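Local coordinates for protein TIR domain-containing adapter molecule 1 (Homo sapiens, PDB 4BSX) that acts as an adaptor in Toll-like receptor signalling of innate immunity, probably leading to interferon-beta induction, through a chain whose helical N-terminal domain resembles IFIT proteins, at residues K25-K30 against L52-E57; K32-R37 against L45-V50; P92-W97 against R126-R131; V99-H104 against V119-A124. The protein carries 2 engineered substitutions. All blocks are in the same frame, centred on the assembly; numbering follows the deposited sequence.

Contact 1: K25-K30 against L52-E57; sequences KLLYLK and LKLGQE
L26 of helix 23-33 packs on L54 where helix 43-53 ends in a Schellman motif: G55 leaves the helix with a positive phi of 86°, and two bonds run back into the last turn. L54 directs its CB at helix 23-33, and the two leucines slide past each other in opposite directions, with L26 CB 3.8 Å from L54 CG. L54 CD1 then spans a helical turn, lying 3.9 Å from L26 O and 4.1 Å from K30 CB. This is the tight part, and L18 of helix 11-19 also packs on the buried L26.

Toward solvent the fit is slacker. K53 CG passes L26 CD1 at 4.1 Å, after which a bend at chi2 (71°) turns CD off. L27 touches only marginally, its CG 4.3 Å from L54 CD2.

A short polar link stands apart from both, at the edge of the leucine packing. The K30 side chain, extended beyond CG, crosses at about a right angle that of Q56, which holds the N-cap position of helix 57-65. K30 NZ donates to Q56 OE1 over 2.7 Å, in the carbonyl plane and on a lone pair, with a C=O...N angle of 130°.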
loop_
_atom_site.group_PDB
_atom_site.type_symbol
_atom_site.label_atom_id
_atom_site.label_comp_id
_atom_site.label_asym_id
_atom_site.label_seq_id
_atom_site.Cartn_x
_atom_site.Cartn_y
_atom_site.Cartn_z
ATOM N N LYS A 25 -12.232 -7.421 -11.825
ATOM C CA LYS A 25 -10.839 -7.141 -11.406
ATOM C C LYS A 25 -10.581 -7.130 -9.891
ATOM O O LYS A 25 -9.609 -7.733 -9.420
ATOM C CB LYS A 25 -10.322 -5.845 -12.011
ATOM C CG LYS A 25 -8.846 -5.703 -11.875
ATOM C CD LYS A 25 -8.033 -6.809 -12.576
ATOM C CE LYS A 25 -8.316 -6.975 -14.057
ATOM N NZ LYS A 25 -7.666 -5.957 -14.901
ATOM N N LEU A 26 -11.443 -6.521 -9.098
ATOM C CA LEU A 26 -11.254 -6.633 -7.656
ATOM C C LEU A 26 -11.342 -8.078 -7.137
ATOM O O LEU A 26 -10.533 -8.516 -6.336
ATOM C CB LEU A 26 -12.251 -5.763 -6.912
ATOM C CG LEU A 26 -12.095 -4.247 -7.090
ATOM C CD1 LEU A 26 -13.168 -3.551 -6.265
ATOM C CD2 LEU A 26 -10.705 -3.780 -6.698
ATOM N N LEU A 27 -12.351 -8.810 -7.582
ATOM C CA LEU A 27 -12.435 -10.236 -7.305
ATOM C C LEU A 27 -11.139 -10.975 -7.718
ATOM O O LEU A 27 -10.593 -11.736 -6.933
ATOM C CB LEU A 27 -13.675 -10.857 -7.982
ATOM C CG LEU A 27 -14.988 -10.470 -7.263
ATOM C CD1 LEU A 27 -16.220 -10.733 -8.082
ATOM C CD2 LEU A 27 -15.091 -11.175 -5.880
ATOM N N TYR A 28 -10.643 -10.696 -8.913
ATOM C CA TYR A 28 -9.353 -11.185 -9.369
ATOM C C TYR A 28 -8.244 -10.867 -8.372
ATOM O O TYR A 28 -7.528 -11.765 -7.962
ATOM C CB TYR A 28 -9.003 -10.578 -10.724
ATOM C CG TYR A 28 -7.599 -10.914 -11.176
ATOM C CD1 TYR A 28 -7.230 -12.246 -11.468
ATOM C CD2 TYR A 28 -6.616 -9.914 -11.294
ATOM C CE1 TYR A 28 -5.906 -12.574 -11.882
ATOM C CE2 TYR A 28 -5.277 -10.234 -11.709
ATOM C CZ TYR A 28 -4.954 -11.547 -11.997
ATOM O OH TYR A 28 -3.675 -11.822 -12.400
ATOM N N LEU A 29 -8.126 -9.600 -7.933
ATOM C CA LEU A 29 -7.093 -9.231 -6.949
ATOM C C LEU A 29 -7.290 -9.891 -5.581
ATOM O O LEU A 29 -6.325 -10.373 -4.957
ATOM C CB LEU A 29 -6.973 -7.727 -6.826
ATOM C CG LEU A 29 -6.477 -7.144 -8.156
ATOM C CD1 LEU A 29 -6.446 -5.609 -8.184
ATOM C CD2 LEU A 29 -5.076 -7.657 -8.471
ATOM N N LYS A 30 -8.527 -9.952 -5.126
ATOM C CA LYS A 30 -8.823 -10.627 -3.865
ATOM C C LYS A 30 -8.343 -12.105 -3.917
ATOM O O LYS A 30 -7.760 -12.622 -2.955
ATOM C CB LYS A 30 -10.342 -10.554 -3.580
ATOM C CG LYS A 30 -10.839 -11.582 -2.563
ATOM C CD LYS A 30 -12.389 -11.666 -2.460
ATOM C CE LYS A 30 -12.787 -12.722 -1.394
ATOM N NZ LYS A 30 -14.243 -12.810 -1.155
ATOM N N LEU A 52 -11.822 -4.116 1.331
ATOM C CA LEU A 52 -12.542 -2.921 1.755
ATOM C C LEU A 52 -13.292 -2.284 0.597
ATOM O O LEU A 52 -14.435 -1.862 0.765
ATOM C CB LEU A 52 -11.569 -1.893 2.350
ATOM C CG LEU A 52 -10.962 -2.216 3.713
ATOM C CD1 LEU A 52 -9.976 -1.148 4.106
ATOM C CD2 LEU A 52 -12.078 -2.366 4.733
ATOM N N LYS A 53 -12.644 -2.187 -0.567
ATOM C CA LYS A 53 -13.298 -1.640 -1.764
ATOM C C LYS A 53 -14.411 -2.561 -2.342
ATOM O O LYS A 53 -15.274 -2.132 -3.108
ATOM C CB LYS A 53 -12.237 -1.337 -2.838
ATOM C CG LYS A 53 -12.709 -0.265 -3.857
ATOM C CD LYS A 53 -12.758 1.165 -3.174
ATOM C CE LYS A 53 -13.505 2.208 -4.032
ATOM N NZ LYS A 53 -13.963 3.417 -3.269
ATOM N N LEU A 54 -14.378 -3.834 -1.972
ATOM C CA LEU A 54 -15.445 -4.771 -2.358
ATOM C C LEU A 54 -16.570 -4.745 -1.339
ATOM O O LEU A 54 -17.549 -5.455 -1.481
ATOM C CB LEU A 54 -14.915 -6.218 -2.468
ATOM C CG LEU A 54 -14.333 -6.607 -3.831
ATOM C CD1 LEU A 54 -13.404 -7.780 -3.741
ATOM C CD2 LEU A 54 -15.450 -6.920 -4.821
ATOM N N GLY A 55 -16.428 -3.964 -0.274
ATOM C CA GLY A 55 -17.472 -3.956 0.736
ATOM C C GLY A 55 -17.326 -5.050 1.780
ATOM O O GLY A 55 -18.143 -5.142 2.695
ATOM N N GLN A 56 -16.274 -5.859 1.667
ATOM C CA GLN A 56 -16.066 -6.979 2.583
ATOM C C GLN A 56 -15.182 -6.556 3.764
ATOM O O GLN A 56 -14.000 -6.931 3.866
ATOM C CB GLN A 56 -15.475 -8.178 1.827
ATOM C CG GLN A 56 -16.404 -8.677 0.718
ATOM C CD GLN A 56 -15.751 -9.672 -0.251
ATOM O OE1 GLN A 56 -15.114 -10.651 0.157
ATOM N NE2 GLN A 56 -15.914 -9.411 -1.548
ATOM N N GLU A 57 -15.793 -5.787 4.653
ATOM C CA GLU A 57 -15.144 -5.188 5.807
ATOM C C GLU A 57 -14.796 -6.182 6.911
ATOM O O GLU A 57 -13.713 -6.091 7.520
ATOM C CB GLU A 57 -16.051 -4.106 6.402
ATOM C CG GLU A 57 -16.310 -2.921 5.476
ATOM C CD GLU A 57 -16.510 -1.620 6.244
ATOM O OE1 GLU A 57 -16.284 -1.616 7.481
ATOM O OE2 GLU A 57 -16.885 -0.606 5.604
#

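Contact 2: K32-R37 against L45-V50; sequences KLKTPR and LLHAMV
L33 holds CG anti to its carbonyl carbon (chi1 -75°), which carries CG toward L46, whereas H47 holds CG anti to its backbone N (chi1 170°), starting its ring off beside K34. The CA atoms of L33 and H47 stand 5.4 Å apart. L33 CB rests 3.9 Å from H47 CB, while its CD1 touches L46 CG at 3.6 Å. V50 CG2 borders the same methyl at 4.2 Å. The contact thus joins two successive helices of an all-helical domain: the C-terminal end of helix 23-33 lies against helix 43-53, and L46 continues inward to L102 and L105 of helix 96-108.

K34 CA stands over one face of the H47 ring, offset toward the rim, in a CH-pi contact 4.0 Å from the ring centroid and 22° off the normal. K34 CB sits 3.6 Å from H47 CE1. An alanine in place of H47 would probably leave K34 without the flat surface it packs on and open a gap toward S63. K34 NZ lies 4.9 Å from H47 NE2, a proximity that may disfavour protonation of the imidazole. Past the helix, R37 turns back on the loop, its NE donating to T35 O at 3.0 Å.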
loop_
_atom_site.group_PDB
_atom_site.type_symbol
_atom_site.label_atom_id
_atom_site.label_comp_id
_atom_site.label_asym_id
_atom_site.label_seq_id
_atom_site.Cartn_x
_atom_site.Cartn_y
_atom_site.Cartn_z
ATOM N N LYS A 32 -6.220 -13.592 -5.992
ATOM C CA LYS A 32 -4.785 -13.627 -6.291
ATOM C C LYS A 32 -3.868 -13.119 -5.174
ATOM O O LYS A 32 -2.822 -13.687 -4.928
ATOM C CB LYS A 32 -4.519 -12.767 -7.527
ATOM C CG LYS A 32 -3.098 -12.730 -7.966
ATOM C CD LYS A 32 -2.999 -11.959 -9.273
ATOM C CE LYS A 32 -1.564 -11.832 -9.744
ATOM N NZ LYS A 32 -1.411 -11.218 -11.087
ATOM N N LEU A 33 -4.240 -12.030 -4.514
ATOM C CA LEU A 33 -3.309 -11.361 -3.595
ATOM C C LEU A 33 -3.188 -12.135 -2.294
ATOM O O LEU A 33 -2.221 -11.974 -1.553
ATOM C CB LEU A 33 -3.779 -9.942 -3.301
ATOM C CG LEU A 33 -3.558 -8.915 -4.417
ATOM C CD1 LEU A 33 -3.989 -7.526 -3.975
ATOM C CD2 LEU A 33 -2.065 -8.890 -4.792
ATOM N N LYS A 34 -4.172 -12.996 -2.047
ATOM C CA LYS A 34 -4.366 -13.677 -0.764
ATOM C C LYS A 34 -3.220 -14.620 -0.413
ATOM O O LYS A 34 -2.960 -14.857 0.768
ATOM C CB LYS A 34 -5.719 -14.419 -0.817
ATOM C CG LYS A 34 -5.947 -15.509 0.233
ATOM C CD LYS A 34 -6.700 -15.006 1.455
ATOM C CE LYS A 34 -7.406 -16.159 2.198
ATOM N NZ LYS A 34 -8.095 -15.738 3.469
ATOM N N THR A 35 -2.541 -15.149 -1.437
ATOM C CA THR A 35 -1.413 -16.069 -1.238
ATOM C C THR A 35 -0.113 -15.397 -1.652
ATOM O O THR A 35 -0.029 -14.837 -2.751
ATOM C CB THR A 35 -1.552 -17.385 -2.074
ATOM O OG1 THR A 35 -1.489 -17.089 -3.479
ATOM C CG2 THR A 35 -2.862 -18.140 -1.744
ATOM N N PRO A 36 0.933 -15.515 -0.802
ATOM C CA PRO A 36 2.159 -14.705 -0.934
ATOM C C PRO A 36 3.042 -15.022 -2.146
ATOM O O PRO A 36 3.023 -16.156 -2.648
ATOM C CB PRO A 36 2.928 -15.006 0.371
ATOM C CG PRO A 36 1.977 -15.828 1.238
ATOM C CD PRO A 36 1.044 -16.490 0.303
ATOM N N ARG A 37 3.792 -14.008 -2.598
ATOM C CA ARG A 37 4.810 -14.163 -3.634
ATOM C C ARG A 37 6.093 -13.559 -3.132
ATOM O O ARG A 37 6.080 -12.659 -2.299
ATOM C CB ARG A 37 4.457 -13.399 -4.901
ATOM C CG ARG A 37 3.023 -13.460 -5.189
ATOM C CD ARG A 37 2.664 -14.767 -5.851
ATOM N NE ARG A 37 1.288 -14.990 -5.487
ATOM C CZ ARG A 37 0.289 -14.840 -6.342
ATOM N NH1 ARG A 37 0.504 -14.473 -7.614
ATOM N NH2 ARG A 37 -0.950 -15.046 -5.911
ATOM N N LEU A 45 -1.335 -5.849 2.511
ATOM C CA LEU A 45 -2.069 -4.623 2.792
ATOM C C LEU A 45 -3.004 -4.368 1.598
ATOM O O LEU A 45 -4.192 -4.096 1.786
ATOM C CB LEU A 45 -1.092 -3.438 3.021
ATOM C CG LEU A 45 -1.683 -2.023 3.190
ATOM C CD1 LEU A 45 -2.566 -1.993 4.416
ATOM C CD2 LEU A 45 -0.612 -0.891 3.277
ATOM N N LEU A 46 -2.485 -4.513 0.375
ATOM C CA LEU A 46 -3.320 -4.367 -0.817
ATOM C C LEU A 46 -4.475 -5.386 -0.867
ATOM O O LEU A 46 -5.565 -5.088 -1.377
ATOM C CB LEU A 46 -2.493 -4.468 -2.088
ATOM C CG LEU A 46 -3.230 -4.049 -3.383
ATOM C CD1 LEU A 46 -3.730 -2.618 -3.342
ATOM C CD2 LEU A 46 -2.337 -4.217 -4.597
ATOM N N HIS A 47 -4.257 -6.570 -0.339
ATOM C CA HIS A 47 -5.335 -7.567 -0.271
ATOM C C HIS A 47 -6.470 -7.008 0.594
ATOM O O HIS A 47 -7.664 -7.099 0.260
ATOM C CB HIS A 47 -4.765 -8.878 0.299
ATOM C CG HIS A 47 -5.792 -9.904 0.640
ATOM N ND1 HIS A 47 -6.508 -10.594 -0.319
ATOM C CD2 HIS A 47 -6.211 -10.372 1.840
ATOM C CE1 HIS A 47 -7.364 -11.402 0.280
ATOM N NE2 HIS A 47 -7.195 -11.297 1.587
ATOM N N ALA A 48 -6.084 -6.389 1.700
ATOM C CA ALA A 48 -7.066 -5.863 2.669
ATOM C C ALA A 48 -7.848 -4.678 2.096
ATOM O O ALA A 48 -9.065 -4.546 2.310
ATOM C CB ALA A 48 -6.360 -5.457 3.996
HETATM N N MSE A 49 -7.135 -3.792 1.396
HETATM C CA MSE A 49 -7.744 -2.605 0.748
HETATM C C MSE A 49 -8.708 -3.054 -0.343
HETATM O O MSE A 49 -9.799 -2.470 -0.526
HETATM C CB MSE A 49 -6.663 -1.700 0.173
HETATM C CG MSE A 49 -5.815 -0.990 1.259
HETATM SE SE MSE A 49 -4.143 -0.195 0.542
HETATM C CE MSE A 49 -4.757 1.005 -0.826
ATOM N N VAL A 50 -8.314 -4.103 -1.065
ATOM C CA VAL A 50 -9.193 -4.731 -2.090
ATOM C C VAL A 50 -10.486 -5.198 -1.467
ATOM O O VAL A 50 -11.537 -4.902 -1.959
ATOM C CB VAL A 50 -8.487 -5.897 -2.806
ATOM C CG1 VAL A 50 -9.519 -6.814 -3.520
ATOM C CG2 VAL A 50 -7.505 -5.323 -3.789
#

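Contact 3: P92-W97 against R126-R131; sequences PPDVSW and RTLSSR
S96 and T127 have the nearest CA atoms of the two segments, 7.2 Å apart; by W97 and L128 the CA separation has grown to 8.8 Å. One segment is a loop running into the start of helix 96-108, with V95 at the N-cap position, and the other is the end of helix 114-130, so a helix start faces a helix end across an antiparallel helical pair.

D94, its CG anti to the backbone N, meets T127 tip to tip: D94 OD2 lies 3.1 Å from T127 CG2, an oxygen against a methyl and not a hydrogen bond. R131 NH1 bonds D94 OD2 over 2.9 Å in a salt bridge that is nearly straight at the hydrogen, 167°. The oxygen lies in the guanidinium plane, but the donor stands above the carboxylate, 53° out of its plane, and the two flat groups are turned 84° apart. D94 OD1 turns back to its own segment, receiving weak bonds from S96 N and S96 OG.

Next to the salt bridge, L128 CD2 meets W97 CZ3 at 3.9 Å, the side chains crossing at about a right angle, while W97 NE1 bonds E142 of helix 136-147. S130 OG closes the helix end on T127 O at 2.8 Å. The chemistry implies a polar tie at the surface: one N-H of R131 grips D94 OD2, the guanidinium charge is shared with D133 through NH2, and D94 OD1 serves the start of helix 96-108.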
loop_
_atom_site.group_PDB
_atom_site.type_symbol
_atom_site.label_atom_id
_atom_site.label_comp_id
_atom_site.label_asym_id
_atom_site.label_seq_id
_atom_site.Cartn_x
_atom_site.Cartn_y
_atom_site.Cartn_z
ATOM N N PRO A 92 0.238 9.826 13.266
ATOM C CA PRO A 92 0.092 9.173 11.954
ATOM C C PRO A 92 1.451 8.848 11.396
ATOM O O PRO A 92 2.333 9.695 11.554
ATOM C CB PRO A 92 -0.532 10.258 11.074
ATOM C CG PRO A 92 -1.159 11.223 12.020
ATOM C CD PRO A 92 -0.358 11.173 13.274
ATOM N N PRO A 93 1.612 7.681 10.736
ATOM C CA PRO A 93 2.901 7.278 10.175
ATOM C C PRO A 93 3.113 7.902 8.791
ATOM O O PRO A 93 2.161 8.270 8.081
ATOM C CB PRO A 93 2.731 5.783 10.035
ATOM C CG PRO A 93 1.309 5.664 9.606
ATOM C CD PRO A 93 0.558 6.740 10.330
ATOM N N ASP A 94 4.374 8.046 8.451
ATOM C CA ASP A 94 4.833 8.257 7.090
ATOM C C ASP A 94 4.369 7.056 6.266
ATOM O O ASP A 94 4.670 5.928 6.621
ATOM C CB ASP A 94 6.360 8.273 7.110
ATOM C CG ASP A 94 6.957 8.424 5.747
ATOM O OD1 ASP A 94 6.278 9.004 4.861
ATOM O OD2 ASP A 94 8.114 7.974 5.585
ATOM N N VAL A 95 3.611 7.304 5.196
ATOM C CA VAL A 95 3.052 6.224 4.384
ATOM C C VAL A 95 3.759 6.092 3.024
ATOM O O VAL A 95 3.350 5.307 2.187
ATOM C CB VAL A 95 1.496 6.384 4.173
ATOM C CG1 VAL A 95 0.783 6.505 5.512
ATOM C CG2 VAL A 95 1.155 7.539 3.182
ATOM N N SER A 96 4.825 6.844 2.790
ATOM C CA SER A 96 5.303 7.023 1.421
ATOM C C SER A 96 5.877 5.720 0.821
ATOM O O SER A 96 5.723 5.460 -0.382
ATOM C CB SER A 96 6.331 8.152 1.381
ATOM O OG SER A 96 7.509 7.778 2.092
ATOM N N TRP A 97 6.475 4.883 1.669
ATOM C CA TRP A 97 7.154 3.667 1.229
ATOM C C TRP A 97 6.079 2.620 0.923
ATOM O O TRP A 97 6.090 1.963 -0.102
ATOM C CB TRP A 97 8.131 3.162 2.308
ATOM C CG TRP A 97 9.143 2.118 1.822
ATOM C CD1 TRP A 97 9.075 1.366 0.684
ATOM C CD2 TRP A 97 10.372 1.746 2.469
ATOM N NE1 TRP A 97 10.182 0.546 0.583
ATOM C CE2 TRP A 97 10.990 0.759 1.668
ATOM C CE3 TRP A 97 11.011 2.154 3.649
ATOM C CZ2 TRP A 97 12.217 0.166 2.014
ATOM C CZ3 TRP A 97 12.214 1.554 4.001
ATOM C CH2 TRP A 97 12.811 0.583 3.180
ATOM N N ARG A 126 12.674 11.000 -1.109
ATOM C CA ARG A 126 12.673 12.339 -0.530
ATOM C C ARG A 126 12.289 12.314 0.931
ATOM O O ARG A 126 12.979 12.860 1.757
ATOM C CB ARG A 126 11.707 13.224 -1.292
ATOM C CG ARG A 126 11.906 14.715 -1.089
ATOM C CD ARG A 126 10.934 15.463 -1.962
ATOM N NE ARG A 126 10.919 14.851 -3.288
ATOM C CZ ARG A 126 9.883 14.867 -4.112
ATOM N NH1 ARG A 126 8.769 15.484 -3.751
ATOM N NH2 ARG A 126 9.968 14.264 -5.295
ATOM N N THR A 127 11.194 11.663 1.261
ATOM C CA THR A 127 10.777 11.567 2.650
ATOM C C THR A 127 11.874 10.957 3.571
ATOM O O THR A 127 12.243 11.578 4.561
ATOM C CB THR A 127 9.471 10.794 2.740
ATOM O OG1 THR A 127 8.449 11.537 2.088
ATOM C CG2 THR A 127 9.065 10.592 4.169
ATOM N N LEU A 128 12.408 9.778 3.241
ATOM C CA LEU A 128 13.427 9.149 4.081
ATOM C C LEU A 128 14.722 10.015 4.189
ATOM O O LEU A 128 15.370 10.046 5.210
ATOM C CB LEU A 128 13.735 7.713 3.596
ATOM C CG LEU A 128 12.850 6.605 4.202
ATOM C CD1 LEU A 128 11.454 6.699 3.646
ATOM C CD2 LEU A 128 13.431 5.220 4.010
ATOM N N SER A 129 15.075 10.721 3.128
ATOM C CA SER A 129 16.219 11.609 3.154
ATOM C C SER A 129 16.079 12.750 4.125
ATOM O O SER A 129 17.034 13.120 4.818
ATOM C CB SER A 129 16.440 12.197 1.764
ATOM O OG SER A 129 16.958 11.174 0.935
ATOM N N SER A 130 14.889 13.327 4.150
ATOM C CA SER A 130 14.647 14.512 4.890
ATOM C C SER A 130 14.817 14.224 6.373
ATOM O O SER A 130 14.956 15.149 7.189
ATOM C CB SER A 130 13.215 15.040 4.600
ATOM O OG SER A 130 12.222 14.248 5.267
ATOM N N ARG A 131 14.771 12.953 6.750
ATOM C CA ARG A 131 15.078 12.612 8.154
ATOM C C ARG A 131 16.307 11.704 8.306
ATOM O O ARG A 131 16.507 11.041 9.365
ATOM C CB ARG A 131 13.888 11.969 8.838
ATOM C CG ARG A 131 13.240 10.840 8.067
ATOM C CD ARG A 131 12.234 10.162 8.955
ATOM N NE ARG A 131 11.996 8.778 8.573
ATOM C CZ ARG A 131 10.979 8.361 7.832
ATOM N NH1 ARG A 131 10.057 9.220 7.381
ATOM N NH2 ARG A 131 10.867 7.071 7.546
#

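Contact 4: V99-H104 against V119-A124; sequences VARLYH and VAYQEA
A100 and Y121 set the geometry: the alanine methyl stands over the middle of the tyrosine ring, in a CH-pi contact with CB 3.5 Å from the ring centroid and 9° off its normal. H104 comes to the same ring differently, at its edge and near its plane, its CB 4.4 Å from Y121 CE2. R101 passes by the tip, where R101 CG lies 3.7 Å from Y121 OH and the guanidinium plane is inclined 63° to the ring.

Beside the ring, small residues let the backbones close in. A120 CB points at the neighbouring helix and rests 3.6 Å from A100 CA, and the two CA atoms are only 4.7 Å apart. Y103 CB, 4.3 Å from A120 CB, borders the same methyl. The helix segments run antiparallel at 167° with their axes 8.3 Å apart, a close alanine-lined helical hairpin, in keeping with the tetratricopeptide-repeat character and IFIT-like structure reported for this domain.

An alanine in place of Y121 would probably leave the A100 methyl facing a gap and deprive E142 of the hydroxyl that bonds its OE2. E142 belongs to helix 136-147 and also forms a salt bridge with R101 NH2; A143, R146 and C147 of that helix pack on Y121. Helix 11-19 receives the Y103 side chain at S13, A14 and I17, and L102 turns to L46 and M49 of helix 43-53.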
loop_
_atom_site.group_PDB
_atom_site.type_symbol
_atom_site.label_atom_id
_atom_site.label_comp_id
_atom_site.label_asym_id
_atom_site.label_seq_id
_atom_site.Cartn_x
_atom_site.Cartn_y
_atom_site.Cartn_z
ATOM N N VAL A 99 3.063 3.348 0.228
ATOM C CA VAL A 99 2.382 3.827 -0.969
ATOM C C VAL A 99 3.170 3.442 -2.239
ATOM O O VAL A 99 2.574 2.917 -3.184
ATOM C CB VAL A 99 2.023 5.331 -0.869
ATOM C CG1 VAL A 99 1.653 5.920 -2.237
ATOM C CG2 VAL A 99 0.866 5.536 0.123
ATOM N N ALA A 100 4.481 3.683 -2.276
ATOM C CA ALA A 100 5.331 3.183 -3.388
ATOM C C ALA A 100 5.134 1.659 -3.716
ATOM O O ALA A 100 5.035 1.245 -4.878
ATOM C CB ALA A 100 6.805 3.453 -3.056
ATOM N N ARG A 101 5.098 0.841 -2.666
ATOM C CA ARG A 101 4.945 -0.583 -2.794
ATOM C C ARG A 101 3.538 -0.933 -3.407
ATOM O O ARG A 101 3.401 -1.714 -4.370
ATOM C CB ARG A 101 5.161 -1.190 -1.418
ATOM C CG ARG A 101 6.642 -1.392 -1.095
ATOM C CD ARG A 101 6.922 -2.028 0.282
ATOM N NE ARG A 101 8.369 -2.242 0.431
ATOM C CZ ARG A 101 8.954 -2.788 1.494
ATOM N NH1 ARG A 101 8.218 -3.190 2.522
ATOM N NH2 ARG A 101 10.286 -2.931 1.532
ATOM N N LEU A 102 2.507 -0.317 -2.850
ATOM C CA LEU A 102 1.182 -0.385 -3.389
ATOM C C LEU A 102 1.144 0.034 -4.863
ATOM O O LEU A 102 0.569 -0.657 -5.690
ATOM C CB LEU A 102 0.240 0.461 -2.553
ATOM C CG LEU A 102 0.012 -0.033 -1.119
ATOM C CD1 LEU A 102 -0.990 0.899 -0.462
ATOM C CD2 LEU A 102 -0.457 -1.501 -1.050
ATOM N N TYR A 103 1.776 1.141 -5.210
ATOM C CA TYR A 103 1.708 1.583 -6.585
ATOM C C TYR A 103 2.485 0.678 -7.491
ATOM O O TYR A 103 2.172 0.574 -8.698
ATOM C CB TYR A 103 2.145 3.018 -6.742
ATOM C CG TYR A 103 0.965 3.976 -6.665
ATOM C CD1 TYR A 103 0.381 4.264 -5.451
ATOM C CD2 TYR A 103 0.422 4.543 -7.798
ATOM C CE1 TYR A 103 -0.674 5.098 -5.349
ATOM C CE2 TYR A 103 -0.662 5.403 -7.704
ATOM C CZ TYR A 103 -1.202 5.674 -6.471
ATOM O OH TYR A 103 -2.275 6.524 -6.323
ATOM N N HIS A 104 3.492 0.004 -6.934
ATOM C CA HIS A 104 4.209 -0.926 -7.746
ATOM C C HIS A 104 3.274 -2.072 -8.186
ATOM O O HIS A 104 3.237 -2.420 -9.355
ATOM C CB HIS A 104 5.408 -1.480 -7.010
ATOM C CG HIS A 104 5.991 -2.661 -7.683
ATOM N ND1 HIS A 104 6.570 -2.584 -8.933
ATOM C CD2 HIS A 104 6.046 -3.962 -7.313
ATOM C CE1 HIS A 104 6.991 -3.785 -9.288
ATOM N NE2 HIS A 104 6.681 -4.641 -8.326
ATOM N N VAL A 119 7.005 8.113 -9.494
ATOM C CA VAL A 119 6.761 9.287 -8.671
ATOM C C VAL A 119 6.660 8.876 -7.200
ATOM O O VAL A 119 7.268 9.514 -6.345
ATOM C CB VAL A 119 5.479 10.003 -9.102
ATOM C CG1 VAL A 119 5.085 11.086 -8.093
ATOM C CG2 VAL A 119 5.661 10.593 -10.482
ATOM N N ALA A 120 5.927 7.801 -6.900
ATOM C CA ALA A 120 5.828 7.297 -5.510
ATOM C C ALA A 120 7.195 6.864 -4.880
ATOM O O ALA A 120 7.488 7.217 -3.725
ATOM C CB ALA A 120 4.762 6.160 -5.416
ATOM N N TYR A 121 8.036 6.136 -5.624
ATOM C CA TYR A 121 9.349 5.789 -5.095
ATOM C C TYR A 121 10.177 7.071 -4.818
ATOM O O TYR A 121 10.839 7.187 -3.802
ATOM C CB TYR A 121 10.077 4.744 -5.966
ATOM C CG TYR A 121 9.737 3.315 -5.492
ATOM C CD1 TYR A 121 10.140 2.893 -4.277
ATOM C CD2 TYR A 121 8.932 2.457 -6.226
ATOM C CE1 TYR A 121 9.826 1.694 -3.795
ATOM C CE2 TYR A 121 8.609 1.212 -5.737
ATOM C CZ TYR A 121 9.068 0.844 -4.508
ATOM O OH TYR A 121 8.833 -0.392 -3.934
ATOM N N GLN A 122 10.097 8.044 -5.699
ATOM C CA GLN A 122 10.815 9.272 -5.501
ATOM C C GLN A 122 10.385 9.940 -4.207
ATOM O O GLN A 122 11.219 10.188 -3.353
ATOM C CB GLN A 122 10.575 10.209 -6.683
ATOM C CG GLN A 122 11.192 9.723 -7.961
ATOM C CD GLN A 122 10.951 10.682 -9.089
ATOM O OE1 GLN A 122 9.822 11.143 -9.296
ATOM N NE2 GLN A 122 12.009 11.019 -9.813
ATOM N N GLU A 123 9.094 10.235 -4.065
ATOM C CA GLU A 123 8.595 10.877 -2.866
ATOM C C GLU A 123 9.026 10.107 -1.638
ATOM O O GLU A 123 9.295 10.695 -0.603
ATOM C CB GLU A 123 7.047 11.033 -2.902
ATOM C CG GLU A 123 6.605 12.035 -3.964
ATOM C CD GLU A 123 5.092 12.103 -4.158
ATOM O OE1 GLU A 123 4.365 11.434 -3.392
ATOM O OE2 GLU A 123 4.626 12.828 -5.077
ATOM N N ALA A 124 9.066 8.790 -1.729
ATOM C CA ALA A 124 9.467 8.004 -0.570
ATOM C C ALA A 124 10.918 8.311 -0.298
ATOM O O ALA A 124 11.349 8.345 0.844
ATOM C CB ALA A 124 9.300 6.517 -0.840
#

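The four contacts fall into two pairs. Contacts 1 and 2 share helices 23-33 and 43-53, their centres about 10 Å apart, and meet directly: L26 O lies 3.4 Å from V50 CG1. Contacts 3 and 4 share helices 96-108 and 114-130, with centres about 11 Å apart and S96 OG 3.3 Å from A124 CA. The pairs lie on opposite sides of the chain's centre and are joined through contacts 2 and 4, where M49 SE packs on L102 CD1 at 3.5 Å. The outer contacts 1 and 3 are remote, about 28 Å between centres. Contacts 2 and 4 are mainly buried, whereas the hydrogen bonds and salt bridge that cross between segments are in contacts 1 and 3, at the surface.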